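Local coordinates for DNA repair protein RecO (Deinococcus radiodurans, PDB 1U5K) that probably takes part in DNA repair and RecF-pathway recombination, and binds a zinc ion through four cysteines, at residues Q126-M136 / A200-S208. Residues are numbered along the deposited sequence; the frame is centred on the assembly and turned at random.
Sequences QPDPEWVALVM and ASFEQPVPS
Pro205 CA and Val206 N lie over one face of the Trp131 indole, and Ser201 O and the CA of Phe202 sit at the ring edge, near its plane; from the indole's own helix, one turn on, Val135 CG2 touches the opposite face near the rim. The indole belongs to the first turn of helix 129-141 in the helical C-terminal part of RecO, and the chain leaving helix 198-203 wraps past it. Over the five-membered ring, Pro205 CA makes a CH-pi contact, 3.7 Å from the centroid and 23° off the normal. The six-membered ring also meets the Val206 side chain, whose CG2 is 3.6 Å from Trp131 CH2. With CG anti to the backbone N, chi1 -173° carries the indole across to the Ser201 carbonyl. An alanine in place of Trp131 would probably open a gap beneath Pro205 and Val206 and leave Ser201 O without its indole donor.

Phe202 points its CB away from helix 129-141, yet its ring swings back to that helix: Val132 CG2 lies over one face, and Phe202 CE2 packs 3.8 Å from Val135 CG1. Val132 also touches Val123 of helix 110-125. At the N-terminal end of helix 129-141, Asp128 is the N-cap, and its OD2 forms a salt bridge with Arg211, which also pairs with Glu130. A water links Glu130 OE1 to Ser208 OG.

Trp131 NE1 donates to Ser201 O at 3.0 Å, with an N-H...O angle of 163°, arriving above the carbonyl plane, while Gln204 N reaches the same oxygen from the plane's other face.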
loop_
_atom_site.group_PDB
_atom_site.type_symbol
_atom_site.label_atom_id
_atom_site.label_comp_id
_atom_site.label_asym_id
_atom_site.label_seq_id
_atom_site.Cartn_x
_atom_site.Cartn_y
_atom_site.Cartn_z
ATOM N N GLN A 126 15.546 -19.512 10.522
ATOM C CA GLN A 126 16.767 -19.560 9.724
ATOM C C GLN A 126 17.644 -18.308 9.846
ATOM O O GLN A 126 17.151 -17.221 10.159
ATOM C CB GLN A 126 16.475 -19.872 8.249
ATOM C CG GLN A 126 15.784 -21.192 7.935
ATOM C CD GLN A 126 16.587 -22.465 8.213
ATOM O OE1 GLN A 126 16.334 -23.494 7.586
ATOM N NE2 GLN A 126 17.527 -22.409 9.148
ATOM N N PRO A 127 18.962 -18.463 9.712
ATOM C CA PRO A 127 19.883 -17.326 9.802
ATOM C C PRO A 127 19.661 -16.180 8.802
ATOM O O PRO A 127 19.971 -15.057 9.171
ATOM C CB PRO A 127 21.275 -17.948 9.598
ATOM C CG PRO A 127 21.132 -19.430 9.557
ATOM C CD PRO A 127 19.679 -19.747 9.689
ATOM N N ASP A 128 19.122 -16.444 7.616
ATOM C CA ASP A 128 19.000 -15.474 6.537
ATOM C C ASP A 128 17.527 -15.428 6.084
ATOM O O ASP A 128 17.131 -16.068 5.104
ATOM C CB ASP A 128 19.937 -15.928 5.421
ATOM C CG ASP A 128 20.107 -14.901 4.329
ATOM O OD1 ASP A 128 19.344 -13.912 4.257
ATOM O OD2 ASP A 128 21.010 -15.055 3.484
ATOM N N PRO A 129 16.691 -14.732 6.843
ATOM C CA PRO A 129 15.266 -14.689 6.505
ATOM C C PRO A 129 14.977 -14.008 5.172
ATOM O O PRO A 129 14.029 -14.472 4.543
ATOM C CB PRO A 129 14.614 -14.018 7.709
ATOM C CG PRO A 129 15.686 -13.254 8.303
ATOM C CD PRO A 129 16.969 -14.037 8.117
ATOM N N GLU A 130 15.780 -13.050 4.716
ATOM C CA GLU A 130 15.577 -12.486 3.386
ATOM C C GLU A 130 15.642 -13.602 2.346
ATOM O O GLU A 130 14.821 -13.645 1.423
ATOM C CB GLU A 130 16.580 -11.386 3.024
ATOM C CG GLU A 130 16.255 -10.794 1.659
ATOM C CD GLU A 130 17.299 -9.858 1.102
ATOM O OE1 GLU A 130 18.429 -9.937 1.607
ATOM O OE2 GLU A 130 17.021 -9.033 0.197
ATOM N N TRP A 131 16.610 -14.504 2.505
ATOM C CA TRP A 131 16.821 -15.567 1.536
ATOM C C TRP A 131 15.654 -16.560 1.576
ATOM O O TRP A 131 15.217 -17.068 0.537
ATOM C CB TRP A 131 18.167 -16.289 1.689
ATOM C CG TRP A 131 18.407 -17.254 0.578
ATOM C CD1 TRP A 131 18.554 -18.597 0.689
ATOM C CD2 TRP A 131 18.496 -16.959 -0.820
ATOM N NE1 TRP A 131 18.709 -19.159 -0.553
ATOM C CE2 TRP A 131 18.694 -18.176 -1.499
ATOM C CE3 TRP A 131 18.429 -15.780 -1.575
ATOM C CZ2 TRP A 131 18.813 -18.258 -2.889
ATOM C CZ3 TRP A 131 18.504 -15.864 -2.940
ATOM C CH2 TRP A 131 18.735 -17.089 -3.584
ATOM N N VAL A 132 15.158 -16.855 2.771
ATOM C CA VAL A 132 13.962 -17.692 2.881
ATOM C C VAL A 132 12.832 -17.058 2.064
ATOM O O VAL A 132 12.161 -17.728 1.278
ATOM C CB VAL A 132 13.544 -17.909 4.343
ATOM C CG1 VAL A 132 12.295 -18.758 4.472
ATOM C CG2 VAL A 132 14.659 -18.600 5.141
ATOM N N ALA A 133 12.627 -15.758 2.235
ATOM C CA ALA A 133 11.512 -15.089 1.568
ATOM C C ALA A 133 11.677 -15.047 0.054
ATOM O O ALA A 133 10.698 -15.277 -0.652
ATOM C CB ALA A 133 11.297 -13.689 2.139
ATOM N N LEU A 134 12.884 -14.788 -0.449
ATOM C CA LEU A 134 13.167 -14.873 -1.873
ATOM C C LEU A 134 12.807 -16.240 -2.431
ATOM O O LEU A 134 12.068 -16.374 -3.408
ATOM C CB LEU A 134 14.607 -14.512 -2.240
ATOM C CG LEU A 134 14.810 -13.037 -2.531
ATOM C CD1 LEU A 134 16.287 -12.756 -2.628
ATOM C CD2 LEU A 134 14.030 -12.507 -3.746
ATOM N N VAL A 135 13.308 -17.270 -1.768
ATOM C CA VAL A 135 13.137 -18.636 -2.227
ATOM C C VAL A 135 11.671 -19.045 -2.236
ATOM O O VAL A 135 11.195 -19.606 -3.213
ATOM C CB VAL A 135 13.985 -19.611 -1.394
ATOM C CG1 VAL A 135 13.589 -21.039 -1.667
ATOM C CG2 VAL A 135 15.436 -19.376 -1.714
ATOM N N MET A 136 10.966 -18.707 -1.163
ATOM C CA MET A 136 9.600 -19.138 -0.940
ATOM C C MET A 136 8.651 -18.358 -1.844
ATOM O O MET A 136 7.724 -18.921 -2.421
ATOM C CB MET A 136 9.236 -18.955 0.536
ATOM C CG MET A 136 10.057 -19.873 1.447
ATOM S SD MET A 136 9.782 -21.600 1.112
ATOM C CE MET A 136 8.379 -21.843 1.939
ATOM N N ALA A 200 17.092 -27.474 -1.248
ATOM C CA ALA A 200 18.186 -27.243 -2.186
ATOM C C ALA A 200 18.528 -25.768 -2.374
ATOM O O ALA A 200 19.697 -25.392 -2.320
ATOM C CB ALA A 200 17.864 -27.888 -3.529
ATOM N N SER A 201 17.529 -24.913 -2.566
ATOM C CA SER A 201 17.772 -23.482 -2.717
ATOM C C SER A 201 18.347 -22.783 -1.489
ATOM O O SER A 201 19.180 -21.890 -1.625
ATOM C CB SER A 201 16.488 -22.776 -3.157
ATOM O OG SER A 201 16.203 -23.085 -4.505
ATOM N N PHE A 202 17.911 -23.183 -0.300
ATOM C CA PHE A 202 18.422 -22.626 0.950
ATOM C C PHE A 202 19.925 -22.851 1.088
ATOM O O PHE A 202 20.609 -22.102 1.787
ATOM C CB PHE A 202 17.758 -23.245 2.185
ATOM C CG PHE A 202 16.330 -22.849 2.430
ATOM C CD1 PHE A 202 15.606 -23.530 3.393
ATOM C CD2 PHE A 202 15.694 -21.841 1.721
ATOM C CE1 PHE A 202 14.282 -23.222 3.655
ATOM C CE2 PHE A 202 14.379 -21.523 1.979
ATOM C CZ PHE A 202 13.662 -22.189 2.957
ATOM N N GLU A 203 20.431 -23.893 0.441
ATOM C CA GLU A 203 21.846 -24.232 0.513
ATOM C C GLU A 203 22.666 -23.400 -0.469
ATOM O O GLU A 203 23.877 -23.264 -0.314
ATOM C CB GLU A 203 22.027 -25.748 0.352
ATOM C CG GLU A 203 22.516 -26.154 -1.032
ATOM C CD GLU A 203 21.942 -27.452 -1.578
ATOM O OE1 GLU A 203 21.683 -28.402 -0.795
ATOM O OE2 GLU A 203 21.778 -27.498 -2.822
ATOM N N GLN A 204 22.022 -22.783 -1.458
ATOM C CA GLN A 204 22.734 -21.952 -2.421
ATOM C C GLN A 204 22.329 -20.488 -2.420
ATOM O O GLN A 204 21.867 -19.998 -3.454
ATOM C CB GLN A 204 22.500 -22.488 -3.836
ATOM C CG GLN A 204 22.632 -23.993 -3.992
ATOM C CD GLN A 204 23.351 -24.417 -5.265
ATOM O OE1 GLN A 204 23.841 -23.579 -6.030
ATOM N NE2 GLN A 204 23.429 -25.727 -5.487
ATOM N N PRO A 205 22.523 -19.761 -1.325
ATOM C CA PRO A 205 22.099 -18.359 -1.307
ATOM C C PRO A 205 22.811 -17.504 -2.356
ATOM O O PRO A 205 23.986 -17.709 -2.655
ATOM C CB PRO A 205 22.447 -17.886 0.109
ATOM C CG PRO A 205 23.496 -18.847 0.604
ATOM C CD PRO A 205 23.171 -20.151 -0.057
ATOM N N VAL A 206 22.084 -16.549 -2.926
ATOM C CA VAL A 206 22.657 -15.569 -3.830
ATOM C C VAL A 206 23.179 -14.473 -2.915
ATOM O O VAL A 206 22.545 -14.158 -1.906
ATOM C CB VAL A 206 21.594 -15.061 -4.825
ATOM C CG1 VAL A 206 21.965 -13.733 -5.453
ATOM C CG2 VAL A 206 21.360 -16.098 -5.911
ATOM N N PRO A 207 24.351 -13.931 -3.227
ATOM C CA PRO A 207 24.940 -12.878 -2.401
ATOM C C PRO A 207 24.041 -11.655 -2.367
ATOM O O PRO A 207 23.322 -11.365 -3.322
ATOM C CB PRO A 207 26.239 -12.517 -3.123
ATOM C CG PRO A 207 26.491 -13.604 -4.066
ATOM C CD PRO A 207 25.221 -14.321 -4.349
ATOM N N SER A 208 24.159 -10.921 -1.269
ATOM C CA SER A 208 23.268 -9.823 -0.945
ATOM C C SER A 208 23.289 -8.763 -2.046
ATOM O O SER A 208 22.263 -8.139 -2.340
ATOM C CB SER A 208 23.661 -9.261 0.427
ATOM O OG SER A 208 23.007 -8.029 0.661
HETATM O O HOH W 1 20.340 -8.072 1.440
#